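Local coordinates for putative fimbrium subunit Fim1C (Bacteroides uniformis, PDB 4K4K), which is probably a component of the fimbrium tip, part of the surface filaments that mediate cell adhesion and biofilm formation, at residues R12-A17 with T74-V79; K143-I148 with G246-Y251; I167-T172 with G189-I194. All blocks are in the same frame, centred on the assembly; numbering follows the deposited sequence.

In the fold
All three contacts lie in one elongated chain of strands and loops without helix. Interaction 1 sits toward one end, about 40 Å from interaction 2 and about 44 Å from interaction 3, centre to centre, with the chain's centre between it and both of them. Its strand 16-18 nevertheless pairs with strand 132-150, whose residues 143-148 supply one side of interaction 2, strand 247-256 the other. Interactions 2 and 3 have centres about 18 Å apart and touch directly: Leu144 CD1 meets Ile167 CD1 at 3.8 Å. Along the chain, interaction 3, an antiparallel pairing with a bulge, is nested inside the long excursion that the parallel pairing of interaction 2 closes.

Interaction 1. Residues R12-A17 with T74-V79; sequences RVALEA and TIYFPV
Leu15 and Phe77 meet on the buried side of this contact, Leu15 CD1 standing 4.2 Å from Phe77 CE2. With CG anti to the backbone N (chi1 170°), the Leu15 side chain also runs alongside Ile75, both pointing the same way, and its CD2 lies 4.1 Å from Ile75 CD1. Ile40 and Phe86, from strands 37-44 and 84-90, pack on the same apolar group. Two nearly straight backbone bonds join the two segments here: Phe77 N gives to Val13 O at 2.8 Å, and Leu15 N to Ile75 O at 2.8 Å. They flank a single beta bridge between Ala14 and Tyr76. In this transthyretin-clan, fimbrillin-like fold, the bridge fastens the loop between strands 68-69 and 84-90 to the segment leading into strand 16-18. The outer side is more exposed and polar. There the exposed Arg12 guanidinium lies flat over one face of the Tyr76 ring in a cation-pi stack, planes 25° apart, with Arg12 CZ 4.2 Å from the ring centroid. Arg12 NH1 sits toward the rim, 3.6 Å from Tyr76 CE2, while Thr74 CG2 covers the opposite face. An alanine in place of Tyr76 would probably leave the guanidinium without its stacking surface and free to swing into solvent. At the Val13 end, a water accepts from Val13 N at 2.9 Å and donates to Phe77 O at 2.8 Å.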
ATOM      1  N   ARG A  12      19.508  26.736  13.978  1.00 27.29           N
ATOM      2  CA  ARG A  12      18.667  26.240  12.885  1.00 25.46           C
ATOM      3  C   ARG A  12      17.641  25.239  13.435  1.00 28.32           C
ATOM      4  O   ARG A  12      17.953  24.485  14.349  1.00 29.64           O
ATOM      5  CB  ARG A  12      19.529  25.623  11.777  1.00 25.80           C
ATOM      6  CG  ARG A  12      20.519  26.640  11.163  1.00 28.65           C
ATOM      7  CD  ARG A  12      21.334  26.026  10.034  1.00 32.34           C
ATOM      8  NE  ARG A  12      22.122  24.887  10.506  1.00 38.95           N
ATOM      9  CZ  ARG A  12      22.467  23.842   9.759  1.00 53.49           C
ATOM     10  NH1 ARG A  12      22.113  23.782   8.478  1.00 41.48           N
ATOM     11  NH2 ARG A  12      23.166  22.848  10.287  1.00 38.33           N
ATOM     12  N   VAL A  13      16.401  25.274  12.921  1.00 22.42           N
ATOM     13  CA  VAL A  13      15.361  24.416  13.448  1.00 20.63           C
ATOM     14  C   VAL A  13      15.020  23.362  12.419  1.00 21.57           C
ATOM     15  O   VAL A  13      14.506  23.685  11.353  1.00 19.95           O
ATOM     16  CB  VAL A  13      14.108  25.226  13.899  1.00 23.76           C
ATOM     17  CG1 VAL A  13      13.022  24.294  14.430  1.00 24.02           C
ATOM     18  CG2 VAL A  13      14.472  26.271  14.962  1.00 23.80           C
ATOM     19  N   ALA A  14      15.326  22.096  12.750  1.00 18.25           N
ATOM     20  CA  ALA A  14      15.068  20.982  11.881  1.00 17.05           C
ATOM     21  C   ALA A  14      13.630  20.494  12.015  1.00 20.92           C
ATOM     22  O   ALA A  14      13.030  20.565  13.090  1.00 20.88           O
ATOM     23  CB  ALA A  14      16.027  19.854  12.224  1.00 18.45           C
ATOM     24  N   LEU A  15      13.119  19.912  10.946  1.00 18.19           N
ATOM     25  CA  LEU A  15      11.820  19.252  10.974  1.00 18.04           C
ATOM     26  C   LEU A  15      11.836  18.099  12.003  1.00 21.41           C
ATOM     27  O   LEU A  15      12.796  17.313  12.047  1.00 20.38           O
ATOM     28  CB  LEU A  15      11.536  18.684   9.570  1.00 16.84           C
ATOM     29  CG  LEU A  15      10.326  17.736   9.451  1.00 20.70           C
ATOM     30  CD1 LEU A  15       9.008  18.497   9.683  1.00 19.91           C
ATOM     31  CD2 LEU A  15      10.325  17.073   8.079  1.00 21.00           C
ATOM     32  N   GLU A  16      10.775  17.981  12.813  1.00 19.27           N
ATOM     33  CA  GLU A  16      10.639  16.867  13.754  1.00 19.54           C
ATOM     34  C   GLU A  16       9.472  16.019  13.233  1.00 23.70           C
ATOM     35  O   GLU A  16       8.303  16.321  13.513  1.00 20.92           O
ATOM     36  CB  GLU A  16      10.411  17.345  15.191  1.00 21.69           C
ATOM     37  CG  GLU A  16      11.587  18.131  15.762  1.00 26.07           C
ATOM     38  CD  GLU A  16      11.391  18.717  17.149  1.00 54.77           C
ATOM     39  OE1 GLU A  16      10.397  18.367  17.827  1.00 47.82           O
ATOM     40  OE2 GLU A  16      12.249  19.535  17.558  1.00 52.77           O
ATOM     41  N   ALA A  17       9.795  14.992  12.452  1.00 20.06           N
ATOM     42  CA  ALA A  17       8.794  14.171  11.786  1.00 20.55           C
ATOM     43  C   ALA A  17       8.451  12.919  12.541  1.00 25.97           C
ATOM     44  O   ALA A  17       9.344  12.196  12.976  1.00 26.79           O
ATOM     45  CB  ALA A  17       9.274  13.791  10.384  1.00 20.71           C
ATOM     46  N   THR A  74      18.472  16.526   5.962  1.00 17.28           N
ATOM     47  CA  THR A  74      17.684  17.258   6.961  1.00 16.80           C
ATOM     48  C   THR A  74      16.982  18.491   6.355  1.00 18.92           C
ATOM     49  O   THR A  74      17.600  19.336   5.677  1.00 18.76           O
ATOM     50  CB  THR A  74      18.554  17.668   8.176  1.00 20.43           C
ATOM     51  OG1 THR A  74      19.174  16.524   8.727  1.00 21.35           O
ATOM     52  CG2 THR A  74      17.732  18.315   9.280  1.00 20.20           C
ATOM     53  N   ILE A  75      15.677  18.576   6.618  1.00 16.12           N
ATOM     54  CA  ILE A  75      14.868  19.724   6.241  1.00 15.12           C
ATOM     55  C   ILE A  75      14.896  20.707   7.399  1.00 15.89           C
ATOM     56  O   ILE A  75      14.589  20.316   8.543  1.00 15.44           O
ATOM     57  CB  ILE A  75      13.421  19.315   5.892  1.00 16.56           C
ATOM     58  CG1 ILE A  75      13.364  18.499   4.584  1.00 15.95           C
ATOM     59  CG2 ILE A  75      12.523  20.591   5.792  1.00 17.89           C
ATOM     60  CD1 ILE A  75      12.003  17.733   4.429  1.00 15.57           C
ATOM     61  N   TYR A  76      15.242  21.960   7.106  1.00 15.93           N
ATOM     62  CA  TYR A  76      15.242  23.038   8.111  1.00 15.66           C
ATOM     63  C   TYR A  76      14.174  24.034   7.802  1.00 19.15           C
ATOM     64  O   TYR A  76      13.994  24.410   6.641  1.00 18.43           O
ATOM     65  CB  TYR A  76      16.594  23.773   8.162  1.00 17.25           C
ATOM     66  CG  TYR A  76      17.715  22.889   8.645  1.00 19.47           C
ATOM     67  CD1 TYR A  76      17.952  22.707  10.008  1.00 21.20           C
ATOM     68  CD2 TYR A  76      18.518  22.197   7.741  1.00 20.87           C
ATOM     69  CE1 TYR A  76      18.971  21.862  10.460  1.00 22.16           C
ATOM     70  CE2 TYR A  76      19.527  21.345   8.179  1.00 22.12           C
ATOM     71  CZ  TYR A  76      19.767  21.198   9.538  1.00 28.11           C
ATOM     72  OH  TYR A  76      20.769  20.348   9.940  1.00 32.12           O
ATOM     73  N   PHE A  77      13.492  24.518   8.856  1.00 15.62           N
ATOM     74  CA  PHE A  77      12.465  25.546   8.669  1.00 15.77           C
ATOM     75  C   PHE A  77      13.083  26.882   8.277  1.00 18.79           C
ATOM     76  O   PHE A  77      14.216  27.158   8.705  1.00 18.14           O
ATOM     77  CB  PHE A  77      11.652  25.701   9.945  1.00 17.86           C
ATOM     78  CG  PHE A  77      10.579  24.645  10.046  1.00 18.43           C
ATOM     79  CD1 PHE A  77       9.314  24.863   9.506  1.00 19.86           C
ATOM     80  CD2 PHE A  77      10.826  23.439  10.693  1.00 18.83           C
ATOM     81  CE1 PHE A  77       8.311  23.896   9.616  1.00 19.60           C
ATOM     82  CE2 PHE A  77       9.841  22.451  10.763  1.00 21.73           C
ATOM     83  CZ  PHE A  77       8.585  22.689  10.226  1.00 19.65           C
ATOM     84  N   PRO A  78      12.357  27.713   7.485  1.00 18.26           N
ATOM     85  CA  PRO A  78      12.882  29.066   7.152  1.00 19.87           C
ATOM     86  C   PRO A  78      13.219  29.853   8.427  1.00 21.82           C
ATOM     87  O   PRO A  78      12.415  29.922   9.376  1.00 19.44           O
ATOM     88  CB  PRO A  78      11.726  29.725   6.391  1.00 21.42           C
ATOM     89  CG  PRO A  78      10.921  28.573   5.839  1.00 24.68           C
ATOM     90  CD  PRO A  78      11.023  27.490   6.885  1.00 19.97           C
ATOM     91  N   VAL A  79      14.415  30.456   8.447  1.00 19.01           N
ATOM     92  CA  VAL A  79      14.863  31.228   9.597  1.00 21.79           C
ATOM     93  C   VAL A  79      13.945  32.464   9.856  1.00 27.11           C
ATOM     94  O   VAL A  79      13.810  32.866  11.009  1.00 27.01           O
ATOM     95  CB  VAL A  79      16.359  31.638   9.498  1.00 26.82           C
ATOM     96  CG1 VAL A  79      16.599  32.645   8.363  1.00 26.11           C
ATOM     97  CG2 VAL A  79      16.843  32.192  10.826  1.00 28.25           C
TER
HETATM   98  O   HOH W   1      15.834  27.269  10.941  1.00 29.32           O

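Interaction 2. Residues K143-I148 with G246-Y251; sequences KLDITI and GSKYLY
Lys143 to Ile146 pair in register with Lys248 to Tyr251 as neighbouring parallel strands, an arrangement made here within the beta framework of a fimbrillin-like, transthyretin-clan fold. Strand 202-207 binds the other edge of 143-148, through Leu144 and Ile146, so that this strand lies between two partners. Five backbone hydrogen bonds form the ladder. Lys143 and Asp145 each use both N and O, reaching Ser247 O and Tyr249 N, then Tyr249 O and Tyr251 N; Thr147 N closes the series on Tyr251 O at 2.8 Å. Carbonyls of the ladder also receive CA-H...O contacts, such as Leu250 CA to Asp145 O at 3.2 Å. Apolar packing occupies the face of Leu144, Ile146, Tyr249 and Tyr251. Leu144 CD2 rests 4.0 Å from Tyr249 CB and also comes to the edge of the Tyr251 ring, where Ile146 CG1 lies 4.0 Å from Tyr251 CD2. Both phenol oxygens are bonded beyond the pair, Tyr249 OH with Val244 N and Tyr251 OH with Ser240 OG. The other face carries Lys143, Asp145, Lys248 and Leu250. Lys143 and Lys248 start out side by side, CG to CG 3.9 Å, but Lys143 bends at chi2 (73°), and its NZ forms a salt bridge with Glu204 and a hydrogen bond with Gln112 OE1. Lys248 NZ stops 4.5 Å from Asp145 OD2, beyond salt-bridge range.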
ATOM      1  N   LYS A 143      -5.807  -3.825  -0.814  1.00 19.87           N
ATOM      2  CA  LYS A 143      -5.300  -5.045  -0.216  1.00 19.38           C
ATOM      3  C   LYS A 143      -6.333  -6.162  -0.335  1.00 22.27           C
ATOM      4  O   LYS A 143      -7.514  -5.952  -0.043  1.00 22.16           O
ATOM      5  CB  LYS A 143      -4.944  -4.805   1.266  1.00 21.36           C
ATOM      6  CG  LYS A 143      -4.413  -6.035   2.042  1.00 20.84           C
ATOM      7  CD  LYS A 143      -3.011  -6.387   1.633  1.00 25.90           C
ATOM      8  CE  LYS A 143      -2.485  -7.572   2.421  1.00 30.60           C
ATOM      9  NZ  LYS A 143      -1.031  -7.766   2.192  1.00 31.51           N
ATOM     10  N   LEU A 144      -5.875  -7.350  -0.748  1.00 19.85           N
ATOM     11  CA  LEU A 144      -6.718  -8.558  -0.770  1.00 20.87           C
ATOM     12  C   LEU A 144      -6.208  -9.480   0.321  1.00 23.99           C
ATOM     13  O   LEU A 144      -5.007  -9.752   0.374  1.00 21.89           O
ATOM     14  CB  LEU A 144      -6.708  -9.266  -2.135  1.00 20.53           C
ATOM     15  CG  LEU A 144      -7.039  -8.406  -3.373  1.00 23.61           C
ATOM     16  CD1 LEU A 144      -7.011  -9.257  -4.638  1.00 23.29           C
ATOM     17  CD2 LEU A 144      -8.384  -7.668  -3.222  1.00 23.68           C
ATOM     18  N   ASP A 145      -7.111  -9.947   1.199  1.00 22.04           N
ATOM     19  CA  ASP A 145      -6.774 -10.809   2.324  1.00 21.87           C
ATOM     20  C   ASP A 145      -7.695 -12.018   2.221  1.00 26.88           C
ATOM     21  O   ASP A 145      -8.900 -11.882   2.389  1.00 25.36           O
ATOM     22  CB  ASP A 145      -6.949 -10.025   3.643  1.00 23.92           C
ATOM     23  CG  ASP A 145      -6.473 -10.751   4.894  1.00 42.86           C
ATOM     24  OD1 ASP A 145      -6.833 -11.936   5.070  1.00 43.58           O
ATOM     25  OD2 ASP A 145      -5.832 -10.107   5.745  1.00 53.99           O
ATOM     26  N   ILE A 146      -7.136 -13.172   1.875  1.00 22.92           N
ATOM     27  CA  ILE A 146      -7.930 -14.371   1.627  1.00 24.53           C
ATOM     28  C   ILE A 146      -7.610 -15.455   2.643  1.00 27.28           C
ATOM     29  O   ILE A 146      -6.444 -15.770   2.892  1.00 26.88           O
ATOM     30  CB  ILE A 146      -7.674 -14.826   0.154  1.00 28.33           C
ATOM     31  CG1 ILE A 146      -8.202 -13.750  -0.837  1.00 29.07           C
ATOM     32  CG2 ILE A 146      -8.250 -16.230  -0.152  1.00 31.03           C
ATOM     33  CD1 ILE A 146      -7.628 -13.779  -2.188  1.00 36.55           C
ATOM     34  N   THR A 147      -8.674 -16.044   3.216  1.00 22.55           N
ATOM     35  CA  THR A 147      -8.550 -17.170   4.124  1.00 23.10           C
ATOM     36  C   THR A 147      -9.235 -18.340   3.444  1.00 28.22           C
ATOM     37  O   THR A 147     -10.372 -18.200   2.991  1.00 28.36           O
ATOM     38  CB  THR A 147      -9.163 -16.831   5.493  1.00 35.23           C
ATOM     39  OG1 THR A 147      -8.563 -15.631   5.963  1.00 34.56           O
ATOM     40  CG2 THR A 147      -8.950 -17.921   6.521  1.00 37.08           C
ATOM     41  N   ILE A 148      -8.550 -19.478   3.349  1.00 26.98           N
ATOM     42  CA  ILE A 148      -9.119 -20.669   2.727  1.00 27.93           C
ATOM     43  C   ILE A 148      -9.461 -21.705   3.794  1.00 29.59           C
ATOM     44  O   ILE A 148      -8.658 -21.956   4.684  1.00 28.60           O
ATOM     45  CB  ILE A 148      -8.118 -21.248   1.677  1.00 30.80           C
ATOM     46  CG1 ILE A 148      -7.845 -20.237   0.534  1.00 31.48           C
ATOM     47  CG2 ILE A 148      -8.555 -22.618   1.136  1.00 32.22           C
ATOM     48  CD1 ILE A 148      -6.472 -20.468  -0.124  1.00 37.35           C
ATOM     49  N   GLY A 246      -7.282   2.373  -0.846  1.00 21.84           N
ATOM     50  CA  GLY A 246      -7.135   2.463   0.599  1.00 22.56           C
ATOM     51  C   GLY A 246      -8.018   1.509   1.379  1.00 27.38           C
ATOM     52  O   GLY A 246      -8.156   1.676   2.592  1.00 28.18           O
ATOM     53  N   SER A 247      -8.563   0.475   0.703  1.00 23.53           N
ATOM     54  CA  SER A 247      -9.437  -0.521   1.324  1.00 22.94           C
ATOM     55  C   SER A 247      -8.780  -1.887   1.372  1.00 26.15           C
ATOM     56  O   SER A 247      -7.886  -2.193   0.569  1.00 24.24           O
ATOM     57  CB  SER A 247     -10.757  -0.636   0.564  1.00 25.46           C
ATOM     58  OG  SER A 247     -11.320   0.647   0.348  1.00 31.74           O
ATOM     59  N   LYS A 248      -9.251  -2.719   2.309  1.00 24.42           N
ATOM     60  CA  LYS A 248      -8.832  -4.110   2.460  1.00 23.48           C
ATOM     61  C   LYS A 248     -10.070  -4.969   2.239  1.00 27.07           C
ATOM     62  O   LYS A 248     -11.087  -4.746   2.888  1.00 27.57           O
ATOM     63  CB  LYS A 248      -8.203  -4.363   3.842  1.00 27.01           C
ATOM     64  CG  LYS A 248      -7.760  -5.829   4.045  1.00 31.29           C
ATOM     65  CD  LYS A 248      -7.316  -6.146   5.482  1.00 38.05           C
ATOM     66  CE  LYS A 248      -5.961  -5.567   5.812  1.00 38.12           C
ATOM     67  NZ  LYS A 248      -5.546  -5.852   7.208  1.00 54.85           N
ATOM     68  N   TYR A 249     -10.007  -5.890   1.268  1.00 22.72           N
ATOM     69  CA  TYR A 249     -11.095  -6.830   0.945  1.00 23.96           C
ATOM     70  C   TYR A 249     -10.723  -8.147   1.551  1.00 28.90           C
ATOM     71  O   TYR A 249      -9.650  -8.689   1.256  1.00 26.57           O
ATOM     72  CB  TYR A 249     -11.332  -6.936  -0.584  1.00 24.38           C
ATOM     73  CG  TYR A 249     -11.878  -5.633  -1.145  1.00 25.26           C
ATOM     74  CD1 TYR A 249     -11.026  -4.577  -1.467  1.00 24.31           C
ATOM     75  CD2 TYR A 249     -13.252  -5.424  -1.273  1.00 27.15           C
ATOM     76  CE1 TYR A 249     -11.525  -3.352  -1.916  1.00 24.87           C
ATOM     77  CE2 TYR A 249     -13.761  -4.210  -1.744  1.00 28.80           C
ATOM     78  CZ  TYR A 249     -12.893  -3.170  -2.056  1.00 30.85           C
ATOM     79  OH  TYR A 249     -13.363  -1.951  -2.502  1.00 30.86           O
ATOM     80  N   LEU A 250     -11.557  -8.618   2.478  1.00 26.40           N
ATOM     81  CA  LEU A 250     -11.316  -9.862   3.184  1.00 27.26           C
ATOM     82  C   LEU A 250     -12.256 -10.908   2.655  1.00 29.86           C
ATOM     83  O   LEU A 250     -13.470 -10.717   2.680  1.00 28.24           O
ATOM     84  CB  LEU A 250     -11.484  -9.684   4.709  1.00 28.58           C
ATOM     85  CG  LEU A 250     -10.532  -8.671   5.342  1.00 32.93           C
ATOM     86  CD1 LEU A 250     -11.214  -7.342   5.533  1.00 33.83           C
ATOM     87  CD2 LEU A 250      -9.992  -9.197   6.652  1.00 37.05           C
ATOM     88  N   TYR A 251     -11.694 -11.998   2.121  1.00 26.87           N
ATOM     89  CA  TYR A 251     -12.520 -13.086   1.606  1.00 27.09           C
ATOM     90  C   TYR A 251     -12.278 -14.345   2.391  1.00 29.37           C
ATOM     91  O   TYR A 251     -11.123 -14.717   2.614  1.00 28.42           O
ATOM     92  CB  TYR A 251     -12.240 -13.365   0.112  1.00 27.76           C
ATOM     93  CG  TYR A 251     -12.476 -12.190  -0.811  1.00 28.17           C
ATOM     94  CD1 TYR A 251     -13.764 -11.849  -1.223  1.00 30.69           C
ATOM     95  CD2 TYR A 251     -11.409 -11.465  -1.339  1.00 26.28           C
ATOM     96  CE1 TYR A 251     -13.986 -10.788  -2.098  1.00 31.71           C
ATOM     97  CE2 TYR A 251     -11.621 -10.389  -2.202  1.00 25.69           C
ATOM     98  CZ  TYR A 251     -12.910 -10.064  -2.587  1.00 29.37           C
ATOM     99  OH  TYR A 251     -13.124  -9.019  -3.449  1.00 28.13           O
TER

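Interaction 3. Residues I167-T172 with G189-I194; sequences ISNQQT and GTTKEI
With CG anti to the carbonyl carbon (chi1 -72°) and the chain bent at chi2 (-64°), Gln171 brings its amide against the backbone of Gly189. Both ends of the amide are used: Gln171 OE1 accepts from Gly189 N at 2.8 Å, and Gln171 NE2 gives a longer bond to Gly189 O at 3.3 Å. Gly189 O lies close to the amide plane of Gln171, whereas NE2 stands above the carbonyl plane of Gly189. This pairing, made by one side chain, holds the loop that leads into strand 192-199. NE2 also lies 3.6 Å from Thr191 CG2. A water that accepts from Thr172 N at 2.9 Å sits next to this grip. Farther along, the two segments run antiparallel with a beta bulge: Ile167 with Ile194 and Gln170 with Lys192 are both hydrogen-bonded pairs, each joined by N-H...O bonds in both directions, but one extra residue is fitted into segment 167-172. Asn169, with positive phi (45°), marks the corner where the chain turns between sheets or faces of this fimbrillin-like fold. Its N does not bond to Lys192 O; instead a water accepts from Asn169 N at 3.2 Å and donates to Glu193 OE1 at 2.7 Å, bridging the bulge. Glu193 reaches back over Ser168, and its OE2 bonds to Ser166 OG. Asn169 ND2 and Ser168 OG are hydrogen-bonded outside the pair, to Gly215 O and Ala217 N. On the face of Ile167, Gln170, Lys192 and Ile194, the buried Ile167 and Ile194 lie side by side, CG2 of Ile167 4.0 Å from CB of Ile194. The Gln170 chain crosses Ile194 at about a right angle, its CB 3.6 Å from Ile194 CD1.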
ATOM      1  N   ILE A 167      -5.470 -13.942  -9.285  1.00 22.16           N
ATOM      2  CA  ILE A 167      -6.600 -13.095  -9.686  1.00 21.08           C
ATOM      3  C   ILE A 167      -6.372 -12.701 -11.144  1.00 27.31           C
ATOM      4  O   ILE A 167      -5.249 -12.356 -11.523  1.00 26.00           O
ATOM      5  CB  ILE A 167      -6.828 -11.880  -8.739  1.00 22.49           C
ATOM      6  CG1 ILE A 167      -8.133 -11.122  -9.095  1.00 22.72           C
ATOM      7  CG2 ILE A 167      -5.593 -10.945  -8.633  1.00 21.87           C
ATOM      8  CD1 ILE A 167      -8.560  -9.984  -8.073  1.00 23.98           C
ATOM      9  N   SER A 168      -7.425 -12.786 -11.960  1.00 25.46           N
ATOM     10  CA  SER A 168      -7.349 -12.533 -13.393  1.00 25.67           C
ATOM     11  C   SER A 168      -7.657 -11.089 -13.783  1.00 30.60           C
ATOM     12  O   SER A 168      -8.229 -10.320 -13.011  1.00 30.11           O
ATOM     13  CB  SER A 168      -8.324 -13.454 -14.133  1.00 28.09           C
ATOM     14  OG  SER A 168      -9.661 -13.052 -13.865  1.00 34.19           O
ATOM     15  N   ASN A 169      -7.299 -10.773 -15.035  1.00 28.53           N
ATOM     16  CA  ASN A 169      -7.544  -9.542 -15.779  1.00 29.50           C
ATOM     17  C   ASN A 169      -7.253  -8.297 -14.937  1.00 31.80           C
ATOM     18  O   ASN A 169      -8.099  -7.420 -14.713  1.00 31.92           O
ATOM     19  CB  ASN A 169      -8.949  -9.545 -16.351  1.00 35.59           C
ATOM     20  CG  ASN A 169      -9.156 -10.766 -17.244  1.00 60.39           C
ATOM     21  OD1 ASN A 169      -8.342 -11.080 -18.129  1.00 51.07           O
ATOM     22  ND2 ASN A 169     -10.155 -11.563 -16.927  1.00 54.61           N
ATOM     23  N   GLN A 170      -6.022  -8.245 -14.476  1.00 27.13           N
ATOM     24  CA  GLN A 170      -5.559  -7.120 -13.681  1.00 24.52           C
ATOM     25  C   GLN A 170      -4.768  -6.136 -14.489  1.00 28.78           C
ATOM     26  O   GLN A 170      -3.895  -6.539 -15.265  1.00 30.32           O
ATOM     27  CB  GLN A 170      -4.650  -7.601 -12.531  1.00 23.73           C
ATOM     28  CG  GLN A 170      -5.333  -8.508 -11.520  1.00 27.59           C
ATOM     29  CD  GLN A 170      -6.466  -7.823 -10.811  1.00 27.93           C
ATOM     30  OE1 GLN A 170      -7.643  -8.160 -11.003  1.00 28.94           O
ATOM     31  NE2 GLN A 170      -6.151  -6.808 -10.021  1.00 18.73           N
ATOM     32  N   GLN A 171      -4.999  -4.849 -14.233  1.00 23.23           N
ATOM     33  CA  GLN A 171      -4.133  -3.778 -14.712  1.00 22.63           C
ATOM     34  C   GLN A 171      -2.970  -3.794 -13.724  1.00 26.62           C
ATOM     35  O   GLN A 171      -3.203  -4.060 -12.533  1.00 26.20           O
ATOM     36  CB  GLN A 171      -4.858  -2.419 -14.747  1.00 23.62           C
ATOM     37  CG  GLN A 171      -5.892  -2.310 -15.871  1.00 28.39           C
ATOM     38  CD  GLN A 171      -5.303  -2.383 -17.266  1.00 34.51           C
ATOM     39  OE1 GLN A 171      -4.141  -2.031 -17.510  1.00 30.46           O
ATOM     40  NE2 GLN A 171      -6.089  -2.859 -18.214  1.00 31.32           N
ATOM     41  N   THR A 172      -1.729  -3.581 -14.176  1.00 22.10           N
ATOM     42  CA  THR A 172      -0.601  -3.690 -13.249  1.00 20.91           C
ATOM     43  C   THR A 172       0.228  -2.403 -13.126  1.00 22.26           C
ATOM     44  O   THR A 172       1.068  -2.321 -12.217  1.00 20.85           O
ATOM     45  CB  THR A 172       0.321  -4.849 -13.669  1.00 27.53           C
ATOM     46  OG1 THR A 172       0.808  -4.598 -14.996  1.00 29.15           O
ATOM     47  CG2 THR A 172      -0.362  -6.229 -13.568  1.00 26.75           C
ATOM     48  N   GLY A 189      -2.979  -0.919 -19.829  1.00 37.17           N
ATOM     49  CA  GLY A 189      -2.074  -1.750 -20.592  1.00 36.44           C
ATOM     50  C   GLY A 189      -2.732  -3.097 -20.789  1.00 39.33           C
ATOM     51  O   GLY A 189      -3.963  -3.222 -20.687  1.00 38.02           O
ATOM     52  N   THR A 190      -1.929  -4.107 -21.053  1.00 38.12           N
ATOM     53  CA  THR A 190      -2.499  -5.436 -21.249  1.00 39.35           C
ATOM     54  C   THR A 190      -2.801  -6.032 -19.861  1.00 43.18           C
ATOM     55  O   THR A 190      -1.997  -5.878 -18.939  1.00 42.95           O
ATOM     56  CB  THR A 190      -1.622  -6.313 -22.164  1.00 50.78           C
ATOM     57  OG1 THR A 190      -2.176  -7.630 -22.208  1.00 57.22           O
ATOM     58  CG2 THR A 190      -0.149  -6.355 -21.744  1.00 48.19           C
ATOM     59  N   THR A 191      -4.002  -6.632 -19.711  1.00 39.21           N
ATOM     60  CA  THR A 191      -4.477  -7.265 -18.476  1.00 37.50           C
ATOM     61  C   THR A 191      -3.594  -8.481 -18.194  1.00 40.86           C
ATOM     62  O   THR A 191      -3.148  -9.142 -19.139  1.00 41.68           O
ATOM     63  CB  THR A 191      -5.964  -7.609 -18.557  1.00 50.25           C
ATOM     64  OG1 THR A 191      -6.207  -8.412 -19.711  1.00 50.89           O
ATOM     65  CG2 THR A 191      -6.854  -6.360 -18.588  1.00 51.34           C
ATOM     66  N   LYS A 192      -3.325  -8.754 -16.902  1.00 33.95           N
ATOM     67  CA  LYS A 192      -2.429  -9.832 -16.462  0.50 32.60           C
ATOM     68  C   LYS A 192      -3.049 -10.642 -15.327  1.00 33.78           C
ATOM     69  O   LYS A 192      -3.890 -10.125 -14.586  1.00 30.60           O
ATOM     70  CB  LYS A 192      -1.096  -9.192 -15.979  0.50 34.17           C
ATOM     71  CG  LYS A 192       0.060 -10.163 -15.694  0.50 44.48           C
ATOM     72  CD  LYS A 192       1.197  -9.532 -14.870  0.50 46.22           C
ATOM     73  CE  LYS A 192       1.058  -9.772 -13.378  0.50 39.40           C
ATOM     74  NZ  LYS A 192       2.133 -10.644 -12.824  0.50 36.85           N
ATOM     75  N   GLU A 193      -2.619 -11.906 -15.179  1.00 30.69           N
ATOM     76  CA  GLU A 193      -3.017 -12.745 -14.069  1.00 29.76           C
ATOM     77  C   GLU A 193      -2.015 -12.451 -12.958  1.00 35.15           C
ATOM     78  O   GLU A 193      -0.807 -12.473 -13.217  1.00 38.91           O
ATOM     79  CB  GLU A 193      -2.989 -14.237 -14.469  1.00 31.49           C
ATOM     80  CG  GLU A 193      -3.535 -15.150 -13.386  1.00 38.78           C
ATOM     81  CD  GLU A 193      -5.028 -15.395 -13.487  1.00 52.43           C
ATOM     82  OE1 GLU A 193      -5.606 -15.125 -14.566  1.00 54.26           O
ATOM     83  OE2 GLU A 193      -5.613 -15.896 -12.500  1.00 40.07           O
ATOM     84  N   ILE A 194      -2.482 -12.148 -11.752  1.00 27.77           N
ATOM     85  CA  ILE A 194      -1.547 -11.890 -10.656  1.00 25.11           C
ATOM     86  C   ILE A 194      -1.600 -13.052  -9.680  1.00 27.47           C
ATOM     87  O   ILE A 194      -2.663 -13.352  -9.128  1.00 25.59           O
ATOM     88  CB  ILE A 194      -1.810 -10.548  -9.941  1.00 25.87           C
ATOM     89  CG1 ILE A 194      -1.591  -9.332 -10.886  1.00 26.76           C
ATOM     90  CG2 ILE A 194      -0.959 -10.439  -8.652  1.00 25.62           C
ATOM     91  CD1 ILE A 194      -1.849  -7.936 -10.236  1.00 27.91           C
TER
HETATM   92  O   HOH W   2      -5.665 -13.098 -16.404  1.00 41.51           O
HETATM   93  O   HOH W   3      -1.244  -3.913 -17.018  1.00 40.59           O